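Subtilisin-like serine protease (Fervidobacterium pennivorans, PDB 1R6V) degrades keratin into peptides as a subtilisin-family serine endopeptidase, allowing the bacterium to grow on native feathers. Local coordinates at residues Y17-R25 and V74-K82. The protein carries 1 engineered substitution. Residues are numbered along the deposited sequence; the frame is centred on the assembly and turned at random.
Sequences YHILFGELR and VKQAYDKIK
Within the propeptide domain, the extended segment 17-25 lies along helix 74-81, and the ring of Y78 is held between F21 and L24. F21 comes over one face of the Y78 ring, with CD2 above its centre and 3.6 Å from Y78 CD1; the rings meet obliquely, planes at 33°. L24 reaches the same tyrosine with both methyls, CD1 lying 3.5 Å from Y78 CE2, and goes on to V74 CG1. The Y78 side chain leaves the helix with CG anti to the carbonyl carbon (chi1 -82°), which carries the phenol across to the other backbone, where OH donates to G22 O at 2.8 Å, slightly tilted from the carbonyl plane. A phenylalanine in its place would probably keep the ring packing but leave the carbonyl of buried G22 without this donor. Beyond Y78, the far end of F21 meets I81 and K82, with CZ 3.9 Å from I81 CG2 and CE1 3.8 Å from K82 CB. H18 closes this end: its NE2 donates in the ring plane to a lone pair of K82 O (3.3 Å, 161°). V92 of strand 89-93 touches both F21 and Y78 and pairs through its backbone with L20 and G22, while I81 packs on I47 and V51 of helix 41-51; segment 17-25 thus runs beside the edge strand of the propeptide's antiparallel sheet.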
loop_
_atom_site.group_PDB
_atom_site.type_symbol
_atom_site.label_atom_id
_atom_site.label_comp_id
_atom_site.label_asym_id
_atom_site.label_seq_id
_atom_site.Cartn_x
_atom_site.Cartn_y
_atom_site.Cartn_z
ATOM N N TYR A 17 13.978 15.936 -8.544
ATOM C CA TYR A 17 12.578 15.969 -8.956
ATOM C C TYR A 17 11.646 16.504 -7.873
ATOM O O TYR A 17 12.032 16.621 -6.712
ATOM C CB TYR A 17 12.123 14.578 -9.421
ATOM C CG TYR A 17 12.929 14.107 -10.610
ATOM C CD1 TYR A 17 14.062 13.306 -10.440
ATOM C CD2 TYR A 17 12.634 14.567 -11.895
ATOM C CE1 TYR A 17 14.886 12.990 -11.524
ATOM C CE2 TYR A 17 13.452 14.257 -12.982
ATOM C CZ TYR A 17 14.575 13.476 -12.789
ATOM O OH TYR A 17 15.414 13.213 -13.846
ATOM N N HIS A 18 10.425 16.825 -8.294
ATOM C CA HIS A 18 9.363 17.383 -7.456
ATOM C C HIS A 18 9.034 16.510 -6.243
ATOM O O HIS A 18 9.330 15.315 -6.216
ATOM C CB HIS A 18 8.105 17.562 -8.312
ATOM C CG HIS A 18 7.079 18.481 -7.726
ATOM N ND1 HIS A 18 5.724 18.321 -7.947
ATOM C CD2 HIS A 18 7.203 19.599 -6.970
ATOM C CE1 HIS A 18 5.062 19.299 -7.353
ATOM N NE2 HIS A 18 5.936 20.086 -6.753
ATOM N N ILE A 19 8.418 17.131 -5.239
ATOM C CA ILE A 19 8.035 16.421 -4.038
ATOM C C ILE A 19 6.989 15.368 -4.430
ATOM O O ILE A 19 6.178 15.587 -5.331
ATOM C CB ILE A 19 7.481 17.422 -2.995
ATOM C CG1 ILE A 19 7.030 16.691 -1.727
ATOM C CG2 ILE A 19 6.354 18.206 -3.598
ATOM C CD1 ILE A 19 5.622 16.178 -1.790
ATOM N N LEU A 20 7.020 14.222 -3.755
ATOM C CA LEU A 20 6.103 13.132 -4.052
ATOM C C LEU A 20 4.760 13.322 -3.352
ATOM O O LEU A 20 4.670 13.219 -2.126
ATOM C CB LEU A 20 6.737 11.810 -3.613
ATOM C CG LEU A 20 6.256 10.510 -4.272
ATOM C CD1 LEU A 20 7.100 9.342 -3.737
ATOM C CD2 LEU A 20 4.796 10.279 -3.987
ATOM N N PHE A 21 3.723 13.622 -4.127
ATOM C CA PHE A 21 2.384 13.797 -3.575
ATOM C C PHE A 21 1.536 12.571 -3.865
ATOM O O PHE A 21 1.577 12.039 -4.973
ATOM C CB PHE A 21 1.680 15.006 -4.195
ATOM C CG PHE A 21 2.124 16.324 -3.652
ATOM C CD1 PHE A 21 2.834 17.213 -4.450
ATOM C CD2 PHE A 21 1.781 16.700 -2.361
ATOM C CE1 PHE A 21 3.195 18.485 -3.968
ATOM C CE2 PHE A 21 2.132 17.957 -1.866
ATOM C CZ PHE A 21 2.842 18.854 -2.678
ATOM N N GLY A 22 0.772 12.122 -2.875
ATOM C CA GLY A 22 -0.086 10.970 -3.086
ATOM C C GLY A 22 -1.218 11.332 -4.032
ATOM O O GLY A 22 -1.791 12.421 -3.945
ATOM N N GLU A 23 -1.559 10.420 -4.937
ATOM C CA GLU A 23 -2.617 10.681 -5.902
ATOM C C GLU A 23 -3.949 10.954 -5.228
ATOM O O GLU A 23 -4.341 10.249 -4.299
ATOM C CB GLU A 23 -2.768 9.497 -6.866
ATOM C CG GLU A 23 -3.892 9.698 -7.885
ATOM C CD GLU A 23 -3.994 8.576 -8.908
ATOM O OE1 GLU A 23 -4.896 8.647 -9.769
ATOM O OE2 GLU A 23 -3.184 7.636 -8.846
ATOM N N LEU A 24 -4.635 11.989 -5.706
ATOM C CA LEU A 24 -5.932 12.391 -5.179
ATOM C C LEU A 24 -7.045 11.911 -6.104
ATOM O O LEU A 24 -7.075 12.269 -7.282
ATOM C CB LEU A 24 -5.979 13.915 -5.047
ATOM C CG LEU A 24 -5.746 14.537 -3.663
ATOM C CD1 LEU A 24 -4.665 13.818 -2.910
ATOM C CD2 LEU A 24 -5.441 16.019 -3.817
ATOM N N ARG A 25 -7.950 11.105 -5.556
ATOM C CA ARG A 25 -9.076 10.538 -6.296
ATOM C C ARG A 25 -10.365 10.850 -5.541
ATOM O O ARG A 25 -10.491 10.499 -4.373
ATOM C CB ARG A 25 -8.904 9.024 -6.378
ATOM C CG ARG A 25 -9.861 8.322 -7.300
ATOM C CD ARG A 25 -9.370 8.455 -8.720
ATOM N NE ARG A 25 -9.488 7.194 -9.439
ATOM C CZ ARG A 25 -8.518 6.663 -10.175
ATOM N NH1 ARG A 25 -7.349 7.285 -10.286
ATOM N NH2 ARG A 25 -8.721 5.514 -10.803
ATOM N N VAL A 74 -7.325 18.728 1.479
ATOM C CA VAL A 74 -6.039 18.145 1.140
ATOM C C VAL A 74 -5.494 18.861 -0.091
ATOM O O VAL A 74 -4.316 19.216 -0.140
ATOM C CB VAL A 74 -6.181 16.638 0.840
ATOM C CG1 VAL A 74 -4.854 16.078 0.340
ATOM C CG2 VAL A 74 -6.651 15.897 2.097
ATOM N N LYS A 75 -6.354 19.090 -1.079
ATOM C CA LYS A 75 -5.924 19.749 -2.309
ATOM C C LYS A 75 -5.342 21.124 -2.004
ATOM O O LYS A 75 -4.302 21.509 -2.539
ATOM C CB LYS A 75 -7.100 19.868 -3.285
ATOM C CG LYS A 75 -6.694 20.245 -4.702
ATOM C CD LYS A 75 -7.928 20.292 -5.595
ATOM C CE LYS A 75 -7.612 20.860 -6.964
ATOM N NZ LYS A 75 -6.601 20.031 -7.678
ATOM N N GLN A 76 -6.003 21.866 -1.125
ATOM C CA GLN A 76 -5.504 23.181 -0.756
ATOM C C GLN A 76 -4.168 23.068 -0.017
ATOM O O GLN A 76 -3.287 23.920 -0.169
ATOM C CB GLN A 76 -6.534 23.901 0.118
ATOM C CG GLN A 76 -7.831 24.213 -0.602
ATOM C CD GLN A 76 -8.841 24.880 0.307
ATOM O OE1 GLN A 76 -8.967 24.521 1.474
ATOM N NE2 GLN A 76 -9.576 25.848 -0.231
ATOM N N ALA A 77 -4.011 22.020 0.795
ATOM C CA ALA A 77 -2.749 21.825 1.513
ATOM C C ALA A 77 -1.644 21.547 0.493
ATOM O O ALA A 77 -0.513 22.022 0.627
ATOM C CB ALA A 77 -2.865 20.644 2.513
ATOM N N TYR A 78 -1.960 20.751 -0.522
ATOM C CA TYR A 78 -0.973 20.479 -1.562
ATOM C C TYR A 78 -0.557 21.815 -2.213
ATOM O O TYR A 78 0.617 22.040 -2.480
ATOM C CB TYR A 78 -1.563 19.578 -2.645
ATOM C CG TYR A 78 -1.578 18.095 -2.355
ATOM C CD1 TYR A 78 -1.467 17.601 -1.049
ATOM C CD2 TYR A 78 -1.719 17.184 -3.395
ATOM C CE1 TYR A 78 -1.494 16.212 -0.797
ATOM C CE2 TYR A 78 -1.750 15.805 -3.159
ATOM C CZ TYR A 78 -1.634 15.323 -1.862
ATOM O OH TYR A 78 -1.640 13.946 -1.643
ATOM N N ASP A 79 -1.521 22.692 -2.470
ATOM C CA ASP A 79 -1.188 23.971 -3.095
ATOM C C ASP A 79 -0.240 24.795 -2.238
ATOM O O ASP A 79 0.606 25.513 -2.765
ATOM C CB ASP A 79 -2.449 24.791 -3.390
ATOM C CG ASP A 79 -3.288 24.198 -4.512
ATOM O OD1 ASP A 79 -2.720 23.565 -5.433
ATOM O OD2 ASP A 79 -4.520 24.381 -4.486
ATOM N N LYS A 80 -0.381 24.698 -0.916
ATOM C CA LYS A 80 0.485 25.440 0.001
ATOM C C LYS A 80 1.874 24.825 0.145
ATOM O O LYS A 80 2.812 25.490 0.573
ATOM C CB LYS A 80 -0.142 25.495 1.396
ATOM C CG LYS A 80 -1.342 26.412 1.527
ATOM C CD LYS A 80 -0.895 27.848 1.693
ATOM C CE LYS A 80 -2.067 28.736 2.057
ATOM N NZ LYS A 80 -1.612 30.068 2.550
ATOM N N ILE A 81 1.990 23.549 -0.210
ATOM C CA ILE A 81 3.229 22.803 -0.069
ATOM C C ILE A 81 4.063 22.661 -1.339
ATOM O O ILE A 81 5.290 22.707 -1.285
ATOM C CB ILE A 81 2.926 21.357 0.432
ATOM C CG1 ILE A 81 2.189 21.398 1.779
ATOM C CG2 ILE A 81 4.231 20.562 0.564
ATOM C CD1 ILE A 81 1.622 20.032 2.214
ATOM N N LYS A 82 3.376 22.508 -2.465
ATOM C CA LYS A 82 4.019 22.267 -3.756
ATOM C C LYS A 82 5.099 23.217 -4.211
ATOM O O LYS A 82 5.969 22.831 -4.996
ATOM C CB LYS A 82 2.962 22.147 -4.850
ATOM C CG LYS A 82 2.384 23.458 -5.342
ATOM C CD LYS A 82 1.130 23.202 -6.157
ATOM C CE LYS A 82 0.544 24.509 -6.665
ATOM N NZ LYS A 82 -0.819 24.347 -7.238
#